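Local coordinates for GTPase-activating protein skywalker (Drosophila melanogaster, PDB 5HJQ) that acts through its TBC domain as a GTPase-activating protein for Rab35, controlling synaptic vesicle protein turnover, and binds phosphoinositides, at residues Gly133-Trp136 against Glu137-Gln141; Lys349-His352 against Ala353-Ile357; Gly281-Phe284 against Gln285-Val288; Gln86-Gln90 against Gln91-Arg95. All coordinates share one frame; numbering follows the deposited sequence.

Interaction 1 (Gly133-Trp136 against Glu137-Gln141); sequences GFYW and EMVHQ
Tyr135 and Val139, one turn apart near the start of helix 134-143, meet methyl to ring: Val139 CG2 sits over one face of the phenol, 3.6 Å from the ring centroid and shifted toward the rim, in a CH-pi contact. The same methyl also touches Trp136, whose CE3 lies 3.7 Å from Val139 CG2. Tyr135 CD2 in turn lies over the centre of one face of the indole, so phenol, indole and methyl form one cluster. With Tyr135 CG anti to the backbone N (chi1 179°) and beside the carbonyl carbon, the ring is brought to Val139 CG2 one turn on. On another side of the helix, Met138 bends at both chi2 and chi3 and lays its thioether against Phe134. Met138 SD is 4.5 Å from the centroid of the Phe134 ring, an oblique Met-aromatic approach, while Met138 CE reaches Phe134 CZ at 3.8 Å. Beneath these groups the first helical turns are built by backbone bonds, with Val139 N to Tyr135 O at 2.8 Å and a weak bond from Glu137 N to the carbonyl of the N-cap residue Gly133. Farther out, Tyr135 OH is hydrogen-bonded to Glu210, and its ring meets that of Tyr214. A leucine in place of Tyr135 would probably leave Glu210 without its hydroxyl partner and Val139 CG2 without the ring face that covers it. The chemistry is thus mainly apolar between successive turns, with the phenol adding a polar tie to helix 210-221 within the TBC domain.

Interaction 2 (Lys349-His352 against Ala353-Ile357); sequences KLLH and AAFSI
His352 O is gripped twice by Ser356, one turn farther along helix 347-356. The hydroxyl Ser356 OG donates to His352 O at 2.7 Å, tilted 33° from the carbonyl plane, and the backbone Ser356 N adds a weak bond to the same oxygen. The serine hydroxyl can fold back this way because OG stands beside its own backbone N, anti to the carbonyl carbon (chi1 -62°). Ser356 N also reaches Ala353 O at 3.0 Å, a shorter bond, as the last turn tightens. Before it, the backbone bonds are long and weak, as with Phe355 N to Leu351 O at 3.4 Å. The ring of Phe355 runs alongside Leu351, both side chains pointing the same way, and Phe355 CE2 comes within 4.2 Å of Leu351 CG. Its CD2 lies 3.0 Å from Leu351 O, which approaches the ring obliquely. The nearest atoms of the Phe355 side chain lie about 3 Å from those of Arg102, a phosphoinositide-binding residue, and about 5 Å from the bound inositol trisphosphate. An alanine at Phe355 would probably open a gap beside Leu351 and leave the Arg102 side chain freer to move next to the ligand. Helix 347-356 packs against two others: Leu351 and Phe355 rest on helix 284-297, whereas Ala353 and Ala354 press on Val308 of helix 300-317, whose phosphoinositide-binding Arg304 is hydrogen-bonded through NH1 to Ala354 O.

Interaction 3 (Gly281-Phe284 against Gln285-Val288); sequences GLPF and QHLV
Phe284 closes over Val288 from one turn earlier in helix 284-297. Its CB lies 3.1 Å from Gln285 N, the next backbone amide. From there CG, anti to the backbone N (chi1 -172°), leads the ring along the helix. On the ring, CD2 and CZ each lie 3.9 Å from Val288 CG2, while CE2 comes nearer, at 3.6 Å from the same methyl. That methyl stands over one face, offset toward the rim, which makes a CH-pi contact. Around the aromatic group, His206 and His168 bring their own rings, the latter edge-to-face. The turn beneath is the N-terminal start of a helix in the all-helical TBC domain, with Pro283 as N-cap residue. Pro283 O takes two amides. Leu287 N donates to Pro283 O at 3.2 Å, lying in the carbonyl plane. His286 N reaches the same Pro283 O at 2.9 Å, from well above that plane. Phe284 O receives Val288 N. On the proline side, the pyrrolidine crosses the imidazole, and Pro283 CD comes within 3.4 Å of His286 ND1. This contact buries ND1, which has no polar partner in the model, whereas NE2 of the same imidazole is hydrogen-bonded to Val345 O. Gln285 CG lies 3.4 Å from Pro283 CB, with the glutamine chain extended beyond it.

Interaction 4 (Gln86-Gln90 against Gln91-Arg95); sequences QQLLQ and QGKKR
A Schellman motif ends helix 82-91, with Gly92 as its C-prime residue, and the chain then turns into helix 94-103. The defining bond runs from Lys93 N to Leu88 O at 2.8 Å. The same Leu88 O also accepts Gly92 N at 2.7 Å, and the two amides approach from opposite faces of the carbonyl plane. Gly92 has a positive phi of 108°, at which a side chain would press against the carbonyl oxygen of the residue before. Beyond it, Lys93 is the centre of an inverse gamma turn, whose bond from Lys94 N to Gly92 O is weak. Lys93 folds its aliphatic part back across the isobutyl group of Leu88, so that Lys93 CD comes to 3.5 Å from Leu88 CD2, while the rest of the chain leads away from the helix. One residue earlier than the glycine, Gln91 N bonds to Gln87 O at 2.8 Å, and the two glutamine side chains run alongside each other in the same direction. Gln91 NE2 sits 3.5 Å from Gln87 CG, an amide nitrogen against a methylene, with the two amide planes 42° apart. Outside this turn, Leu88 and Leu89 both pack on Val97 of helix 94-103, the helix that also carries the phosphoinositide-binding residues Lys98 and Arg102. At this exposed helix end, then, the two hydrogen bonds to Leu88 O let one carbonyl satisfy two successive N-H groups while the chain turns out of the helix toward 94-103.

How the interactions relate
From the N terminus, interaction 4 comes first, at the turn between helices 82-91 and 94-103, followed by interaction 1 on helix 134-143, interaction 3 at the start of helix 284-297 and interaction 2 on helix 347-356. Each is local, joining neighbouring turns of one continuous stretch, so they run in series and none nests in or crosses another. Interactions 2 and 3 alone touch: Leu350 CD2 packs 3.8 Å from both Leu282 CD1 and His286 CD2, tying helix 347-356 to the start of helix 284-297. Interaction 1 stands apart, its centre about 41 Å from that of interaction 2, the two lying on opposite sides of the chain's centre.

Interaction 1 (Gly133-Trp136 against Glu137-Gln141)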
loop_
_atom_site.group_PDB
_atom_site.type_symbol
_atom_site.label_atom_id
_atom_site.label_comp_id
_atom_site.label_asym_id
_atom_site.label_seq_id
_atom_site.Cartn_x
_atom_site.Cartn_y
_atom_site.Cartn_z
ATOM N N GLY A 133 -9.478 -12.214 -22.448
ATOM C CA GLY A 133 -8.889 -13.387 -21.830
ATOM C C GLY A 133 -7.375 -13.339 -21.863
ATOM O O GLY A 133 -6.706 -14.366 -21.722
ATOM N N PHE A 134 -6.842 -12.132 -22.037
ATOM C CA PHE A 134 -5.406 -11.901 -22.198
ATOM C C PHE A 134 -4.565 -12.540 -21.098
ATOM O O PHE A 134 -3.488 -13.074 -21.367
ATOM C CB PHE A 134 -5.125 -10.398 -22.254
ATOM C CG PHE A 134 -3.714 -10.058 -22.625
ATOM C CD1 PHE A 134 -3.252 -10.274 -23.912
ATOM C CD2 PHE A 134 -2.849 -9.510 -21.691
ATOM C CE1 PHE A 134 -1.952 -9.960 -24.260
ATOM C CE2 PHE A 134 -1.548 -9.190 -22.033
ATOM C CZ PHE A 134 -1.099 -9.416 -23.319
ATOM N N TYR A 135 -5.063 -12.490 -19.866
ATOM C CA TYR A 135 -4.352 -13.061 -18.727
ATOM C C TYR A 135 -4.009 -14.532 -18.928
ATOM O O TYR A 135 -2.859 -14.938 -18.785
ATOM C CB TYR A 135 -5.173 -12.907 -17.446
ATOM C CG TYR A 135 -4.495 -13.503 -16.233
ATOM C CD1 TYR A 135 -3.265 -13.025 -15.801
ATOM C CD2 TYR A 135 -5.076 -14.551 -15.527
ATOM C CE1 TYR A 135 -2.631 -13.566 -14.696
ATOM C CE2 TYR A 135 -4.449 -15.098 -14.416
ATOM C CZ TYR A 135 -3.224 -14.598 -14.007
ATOM O OH TYR A 135 -2.585 -15.131 -12.909
ATOM N N TRP A 136 -5.017 -15.326 -19.270
ATOM C CA TRP A 136 -4.846 -16.769 -19.379
ATOM C C TRP A 136 -3.948 -17.159 -20.546
ATOM O O TRP A 136 -3.293 -18.200 -20.512
ATOM C CB TRP A 136 -6.211 -17.442 -19.491
ATOM C CG TRP A 136 -7.029 -17.172 -18.277
ATOM C CD1 TRP A 136 -8.136 -16.380 -18.188
ATOM C CD2 TRP A 136 -6.772 -17.656 -16.955
ATOM N NE1 TRP A 136 -8.597 -16.358 -16.893
ATOM C CE2 TRP A 136 -7.776 -17.132 -16.118
ATOM C CE3 TRP A 136 -5.796 -18.489 -16.401
ATOM C CZ2 TRP A 136 -7.832 -17.418 -14.756
ATOM C CZ3 TRP A 136 -5.853 -18.772 -15.051
ATOM C CH2 TRP A 136 -6.866 -18.240 -14.243
ATOM N N GLU A 137 -3.907 -16.316 -21.571
ATOM C CA GLU A 137 -2.928 -16.484 -22.635
ATOM C C GLU A 137 -1.522 -16.401 -22.051
ATOM O O GLU A 137 -0.675 -17.256 -22.312
ATOM C CB GLU A 137 -3.115 -15.429 -23.721
ATOM C CG GLU A 137 -2.173 -15.598 -24.898
ATOM C CD GLU A 137 -2.340 -16.943 -25.581
ATOM O OE1 GLU A 137 -3.500 -17.352 -25.820
ATOM O OE2 GLU A 137 -1.312 -17.596 -25.866
ATOM N N MET A 138 -1.288 -15.360 -21.255
ATOM C CA MET A 138 -0.014 -15.176 -20.568
ATOM C C MET A 138 0.287 -16.349 -19.641
ATOM O O MET A 138 1.406 -16.861 -19.618
ATOM C CB MET A 138 -0.019 -13.872 -19.769
ATOM C CG MET A 138 -0.247 -12.613 -20.593
ATOM S SD MET A 138 1.149 -12.205 -21.658
ATOM C CE MET A 138 0.574 -12.861 -23.223
ATOM N N VAL A 139 -0.722 -16.761 -18.877
ATOM C CA VAL A 139 -0.605 -17.909 -17.981
ATOM C C VAL A 139 -0.127 -19.142 -18.732
ATOM O O VAL A 139 0.730 -19.886 -18.251
ATOM C CB VAL A 139 -1.949 -18.225 -17.293
ATOM C CG1 VAL A 139 -1.861 -19.526 -16.501
ATOM C CG2 VAL A 139 -2.365 -17.075 -16.393
ATOM N N HIS A 140 -0.682 -19.346 -19.921
ATOM C CA HIS A 140 -0.333 -20.498 -20.736
ATOM C C HIS A 140 1.110 -20.408 -21.218
ATOM O O HIS A 140 1.886 -21.344 -21.044
ATOM C CB HIS A 140 -1.282 -20.619 -21.929
ATOM C CG HIS A 140 -1.680 -22.026 -22.243
ATOM N ND1 HIS A 140 -2.657 -22.698 -21.538
ATOM C CD2 HIS A 140 -1.233 -22.894 -23.183
ATOM C CE1 HIS A 140 -2.796 -23.914 -22.031
ATOM N NE2 HIS A 140 -1.946 -24.059 -23.031
ATOM N N GLN A 141 1.460 -19.275 -21.821
ATOM C CA GLN A 141 2.795 -19.077 -22.380
ATOM C C GLN A 141 3.902 -19.297 -21.348
ATOM O O GLN A 141 4.975 -19.806 -21.678
ATOM C CB GLN A 141 2.916 -17.676 -22.980
ATOM C CG GLN A 141 1.967 -17.410 -24.141
ATOM C CD GLN A 141 2.259 -16.098 -24.844
ATOM O OE1 GLN A 141 3.237 -15.418 -24.534
ATOM N NE2 GLN A 141 1.408 -15.735 -25.798
#

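Interaction 2 (Lys349-His352 against Ala353-Ile357)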
loop_
_atom_site.group_PDB
_atom_site.type_symbol
_atom_site.label_atom_id
_atom_site.label_comp_id
_atom_site.label_asym_id
_atom_site.label_seq_id
_atom_site.Cartn_x
_atom_site.Cartn_y
_atom_site.Cartn_z
ATOM N N LYS A 349 -10.317 6.842 12.287
ATOM C CA LYS A 349 -9.580 7.902 12.970
ATOM C C LYS A 349 -8.191 8.064 12.362
ATOM O O LYS A 349 -7.637 9.165 12.332
ATOM C CB LYS A 349 -9.477 7.612 14.470
ATOM C CG LYS A 349 -10.815 7.687 15.197
ATOM C CD LYS A 349 -11.462 9.051 14.993
ATOM C CE LYS A 349 -12.847 9.117 15.611
ATOM N NZ LYS A 349 -12.819 8.861 17.078
ATOM N N LEU A 350 -7.636 6.957 11.882
ATOM C CA LEU A 350 -6.360 6.972 11.181
ATOM C C LEU A 350 -6.480 7.776 9.895
ATOM O O LEU A 350 -5.670 8.665 9.624
ATOM C CB LEU A 350 -5.902 5.546 10.871
ATOM C CG LEU A 350 -4.560 5.369 10.160
ATOM C CD1 LEU A 350 -3.418 5.798 11.064
ATOM C CD2 LEU A 350 -4.375 3.928 9.704
ATOM N N LEU A 351 -7.510 7.462 9.117
ATOM C CA LEU A 351 -7.758 8.139 7.848
ATOM C C LEU A 351 -8.162 9.600 8.026
ATOM O O LEU A 351 -7.924 10.421 7.139
ATOM C CB LEU A 351 -8.839 7.404 7.050
ATOM C CG LEU A 351 -8.372 6.409 5.983
ATOM C CD1 LEU A 351 -7.471 5.337 6.573
ATOM C CD2 LEU A 351 -9.580 5.777 5.282
ATOM N N HIS A 352 -8.776 9.926 9.160
ATOM C CA HIS A 352 -9.186 11.302 9.418
ATOM C C HIS A 352 -7.966 12.220 9.503
ATOM O O HIS A 352 -7.942 13.306 8.918
ATOM C CB HIS A 352 -10.005 11.397 10.706
ATOM C CG HIS A 352 -10.653 12.732 10.906
ATOM N ND1 HIS A 352 -11.879 13.047 10.358
ATOM C CD2 HIS A 352 -10.242 13.836 11.567
ATOM C CE1 HIS A 352 -12.200 14.286 10.687
ATOM N NE2 HIS A 352 -11.220 14.789 11.422
ATOM N N ALA A 353 -6.952 11.765 10.231
ATOM C CA ALA A 353 -5.724 12.534 10.413
ATOM C C ALA A 353 -5.001 12.769 9.091
ATOM O O ALA A 353 -4.603 13.891 8.784
ATOM C CB ALA A 353 -4.805 11.828 11.395
ATOM N N ALA A 354 -4.859 11.705 8.306
ATOM C CA ALA A 354 -4.087 11.739 7.066
ATOM C C ALA A 354 -4.572 12.799 6.089
ATOM O O ALA A 354 -3.768 13.482 5.452
ATOM C CB ALA A 354 -4.114 10.369 6.403
ATOM N N PHE A 355 -5.887 12.940 5.978
ATOM C CA PHE A 355 -6.459 13.859 5.007
ATOM C C PHE A 355 -6.692 15.245 5.601
ATOM O O PHE A 355 -7.124 16.163 4.905
ATOM C CB PHE A 355 -7.758 13.281 4.439
ATOM C CG PHE A 355 -7.554 12.022 3.650
ATOM C CD1 PHE A 355 -6.872 12.051 2.445
ATOM C CD2 PHE A 355 -8.022 10.808 4.118
ATOM C CE1 PHE A 355 -6.675 10.894 1.713
ATOM C CE2 PHE A 355 -7.826 9.646 3.393
ATOM C CZ PHE A 355 -7.154 9.691 2.188
ATOM N N SER A 356 -6.396 15.393 6.886
ATOM C CA SER A 356 -6.397 16.707 7.522
ATOM C C SER A 356 -5.144 17.484 7.124
ATOM O O SER A 356 -5.111 18.713 7.189
ATOM C CB SER A 356 -6.471 16.574 9.043
ATOM O OG SER A 356 -7.666 15.928 9.443
ATOM N N ILE A 357 -4.120 16.746 6.703
ATOM C CA ILE A 357 -2.808 17.313 6.393
ATOM C C ILE A 357 -2.812 18.141 5.108
ATOM O O ILE A 357 -3.123 17.637 4.028
ATOM C CB ILE A 357 -1.751 16.201 6.278
ATOM C CG1 ILE A 357 -1.566 15.516 7.636
ATOM C CG2 ILE A 357 -0.429 16.766 5.783
ATOM C CD1 ILE A 357 -0.691 14.281 7.592
#

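Interaction 3 (Gly281-Phe284 against Gln285-Val288)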
loop_
_atom_site.group_PDB
_atom_site.type_symbol
_atom_site.label_atom_id
_atom_site.label_comp_id
_atom_site.label_asym_id
_atom_site.label_seq_id
_atom_site.Cartn_x
_atom_site.Cartn_y
_atom_site.Cartn_z
ATOM N N GLY A 281 2.725 -3.658 9.007
ATOM C CA GLY A 281 2.511 -3.271 10.388
ATOM C C GLY A 281 1.044 -3.106 10.728
ATOM O O GLY A 281 0.512 -3.832 11.566
ATOM N N LEU A 282 0.397 -2.143 10.077
ATOM C CA LEU A 282 -1.012 -1.851 10.319
ATOM C C LEU A 282 -1.862 -3.100 10.168
ATOM O O LEU A 282 -1.600 -3.926 9.298
ATOM C CB LEU A 282 -1.514 -0.767 9.362
ATOM C CG LEU A 282 -0.873 0.614 9.482
ATOM C CD1 LEU A 282 -1.580 1.609 8.582
ATOM C CD2 LEU A 282 -0.897 1.079 10.927
ATOM N N PRO A 283 -2.880 -3.248 11.026
ATOM C CA PRO A 283 -3.783 -4.396 10.925
ATOM C C PRO A 283 -4.519 -4.397 9.585
ATOM O O PRO A 283 -4.690 -3.330 8.990
ATOM C CB PRO A 283 -4.746 -4.191 12.098
ATOM C CG PRO A 283 -4.044 -3.256 13.031
ATOM C CD PRO A 283 -3.236 -2.364 12.149
ATOM N N PHE A 284 -4.929 -5.576 9.124
ATOM C CA PHE A 284 -5.559 -5.742 7.813
ATOM C C PHE A 284 -6.752 -4.808 7.610
ATOM O O PHE A 284 -6.903 -4.191 6.559
ATOM C CB PHE A 284 -5.984 -7.203 7.634
ATOM C CG PHE A 284 -6.470 -7.533 6.256
ATOM C CD1 PHE A 284 -5.579 -7.665 5.205
ATOM C CD2 PHE A 284 -7.819 -7.707 6.013
ATOM C CE1 PHE A 284 -6.027 -7.967 3.934
ATOM C CE2 PHE A 284 -8.276 -8.007 4.745
ATOM C CZ PHE A 284 -7.377 -8.136 3.703
ATOM N N GLN A 285 -7.582 -4.720 8.639
ATOM C CA GLN A 285 -8.685 -3.775 8.734
ATOM C C GLN A 285 -8.321 -2.348 8.310
ATOM O O GLN A 285 -9.091 -1.690 7.615
ATOM C CB GLN A 285 -9.166 -3.791 10.179
ATOM C CG GLN A 285 -7.989 -4.054 11.093
ATOM C CD GLN A 285 -8.356 -4.328 12.521
ATOM O OE1 GLN A 285 -8.796 -3.437 13.245
ATOM N NE2 GLN A 285 -8.131 -5.564 12.954
ATOM N N HIS A 286 -7.162 -1.865 8.755
ATOM C CA HIS A 286 -6.720 -0.507 8.426
ATOM C C HIS A 286 -6.240 -0.424 6.985
ATOM O O HIS A 286 -6.544 0.535 6.275
ATOM C CB HIS A 286 -5.600 -0.041 9.365
ATOM C CG HIS A 286 -6.004 0.042 10.803
ATOM N ND1 HIS A 286 -6.360 -1.069 11.537
ATOM C CD2 HIS A 286 -6.092 1.095 11.648
ATOM C CE1 HIS A 286 -6.657 -0.703 12.769
ATOM N NE2 HIS A 286 -6.501 0.607 12.865
ATOM N N LEU A 287 -5.487 -1.437 6.566
ATOM C CA LEU A 287 -4.985 -1.538 5.198
ATOM C C LEU A 287 -6.090 -1.440 4.155
ATOM O O LEU A 287 -5.932 -0.771 3.133
ATOM C CB LEU A 287 -4.240 -2.858 4.996
ATOM C CG LEU A 287 -2.771 -2.966 5.381
ATOM C CD1 LEU A 287 -2.265 -4.363 5.070
ATOM C CD2 LEU A 287 -1.969 -1.920 4.635
ATOM N N VAL A 288 -7.198 -2.127 4.414
ATOM C CA VAL A 288 -8.308 -2.189 3.471
ATOM C C VAL A 288 -8.889 -0.806 3.186
ATOM O O VAL A 288 -9.040 -0.416 2.027
ATOM C CB VAL A 288 -9.422 -3.117 3.988
ATOM C CG1 VAL A 288 -10.650 -3.011 3.107
ATOM C CG2 VAL A 288 -8.923 -4.552 4.046
#

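Interaction 4 (Gln86-Gln90 against Gln91-Arg95)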
loop_
_atom_site.group_PDB
_atom_site.type_symbol
_atom_site.label_atom_id
_atom_site.label_comp_id
_atom_site.label_asym_id
_atom_site.label_seq_id
_atom_site.Cartn_x
_atom_site.Cartn_y
_atom_site.Cartn_z
ATOM N N GLN A 86 -20.219 4.456 -9.390
ATOM C CA GLN A 86 -19.958 4.211 -10.807
ATOM C C GLN A 86 -20.605 5.285 -11.677
ATOM O O GLN A 86 -20.038 5.710 -12.686
ATOM C CB GLN A 86 -20.465 2.832 -11.228
ATOM C CG GLN A 86 -20.114 2.465 -12.660
ATOM C CD GLN A 86 -21.047 1.421 -13.243
ATOM O OE1 GLN A 86 -22.039 1.038 -12.619
ATOM N NE2 GLN A 86 -20.735 0.957 -14.449
ATOM N N GLN A 87 -21.798 5.715 -11.277
ATOM C CA GLN A 87 -22.493 6.796 -11.963
ATOM C C GLN A 87 -21.676 8.079 -11.892
ATOM O O GLN A 87 -21.355 8.680 -12.919
ATOM C CB GLN A 87 -23.875 7.016 -11.351
ATOM C CG GLN A 87 -24.573 8.273 -11.841
ATOM C CD GLN A 87 -25.847 8.567 -11.072
ATOM O OE1 GLN A 87 -26.879 8.893 -11.661
ATOM N NE2 GLN A 87 -25.780 8.453 -9.750
ATOM N N LEU A 88 -21.342 8.481 -10.669
ATOM C CA LEU A 88 -20.526 9.665 -10.425
ATOM C C LEU A 88 -19.225 9.602 -11.214
ATOM O O LEU A 88 -18.747 10.613 -11.726
ATOM C CB LEU A 88 -20.221 9.809 -8.932
ATOM C CG LEU A 88 -21.406 9.901 -7.968
ATOM C CD1 LEU A 88 -20.924 9.802 -6.540
ATOM C CD2 LEU A 88 -22.184 11.186 -8.172
ATOM N N LEU A 89 -18.659 8.403 -11.311
ATOM C CA LEU A 89 -17.411 8.202 -12.034
ATOM C C LEU A 89 -17.588 8.451 -13.527
ATOM O O LEU A 89 -16.772 9.133 -14.149
ATOM C CB LEU A 89 -16.874 6.791 -11.799
ATOM C CG LEU A 89 -15.351 6.700 -11.680
ATOM C CD1 LEU A 89 -14.875 7.451 -10.450
ATOM C CD2 LEU A 89 -14.887 5.253 -11.641
ATOM N N GLN A 90 -18.654 7.898 -14.101
ATOM C CA GLN A 90 -18.943 8.111 -15.516
ATOM C C GLN A 90 -19.242 9.583 -15.777
ATOM O O GLN A 90 -18.836 10.137 -16.799
ATOM C CB GLN A 90 -20.117 7.244 -15.975
ATOM C CG GLN A 90 -20.492 7.458 -17.435
ATOM C CD GLN A 90 -21.969 7.233 -17.710
ATOM O OE1 GLN A 90 -22.647 6.509 -16.982
ATOM N NE2 GLN A 90 -22.473 7.858 -18.770
ATOM N N GLN A 91 -19.947 10.213 -14.843
ATOM C CA GLN A 91 -20.217 11.644 -14.925
ATOM C C GLN A 91 -18.920 12.439 -14.809
ATOM O O GLN A 91 -18.745 13.467 -15.466
ATOM C CB GLN A 91 -21.206 12.071 -13.839
ATOM C CG GLN A 91 -22.597 11.472 -13.993
ATOM C CD GLN A 91 -23.529 11.879 -12.869
ATOM O OE1 GLN A 91 -23.110 12.511 -11.899
ATOM N NE2 GLN A 91 -24.804 11.525 -12.996
ATOM N N GLY A 92 -18.011 11.950 -13.970
ATOM C CA GLY A 92 -16.695 12.546 -13.833
ATOM C C GLY A 92 -16.479 13.300 -12.535
ATOM O O GLY A 92 -15.593 14.148 -12.451
ATOM N N LYS A 93 -17.278 12.988 -11.519
ATOM C CA LYS A 93 -17.182 13.669 -10.228
ATOM C C LYS A 93 -16.172 12.991 -9.301
ATOM O O LYS A 93 -16.532 12.452 -8.253
ATOM C CB LYS A 93 -18.554 13.723 -9.560
ATOM C CG LYS A 93 -19.683 14.106 -10.501
ATOM C CD LYS A 93 -21.016 14.108 -9.775
ATOM C CE LYS A 93 -21.980 15.133 -10.345
ATOM N NZ LYS A 93 -23.191 15.261 -9.487
ATOM N N LYS A 94 -14.904 13.044 -9.692
ATOM C CA LYS A 94 -13.835 12.326 -9.000
ATOM C C LYS A 94 -13.594 12.806 -7.572
ATOM O O LYS A 94 -13.272 12.000 -6.700
ATOM C CB LYS A 94 -12.543 12.425 -9.809
ATOM C CG LYS A 94 -12.791 12.522 -11.300
ATOM N N ARG A 95 -13.762 14.101 -7.327
ATOM C CA ARG A 95 -13.647 14.628 -5.973
ATOM C C ARG A 95 -14.746 14.055 -5.089
ATOM O O ARG A 95 -14.500 13.654 -3.951
ATOM C CB ARG A 95 -13.711 16.153 -5.973
ATOM C CG ARG A 95 -12.519 16.803 -6.627
ATOM C CD ARG A 95 -12.608 18.313 -6.644
ATOM N NE ARG A 95 -11.412 18.886 -7.251
ATOM C CZ ARG A 95 -11.219 18.976 -8.561
ATOM N NH1 ARG A 95 -12.145 18.520 -9.395
ATOM N NH2 ARG A 95 -10.102 19.510 -9.039
#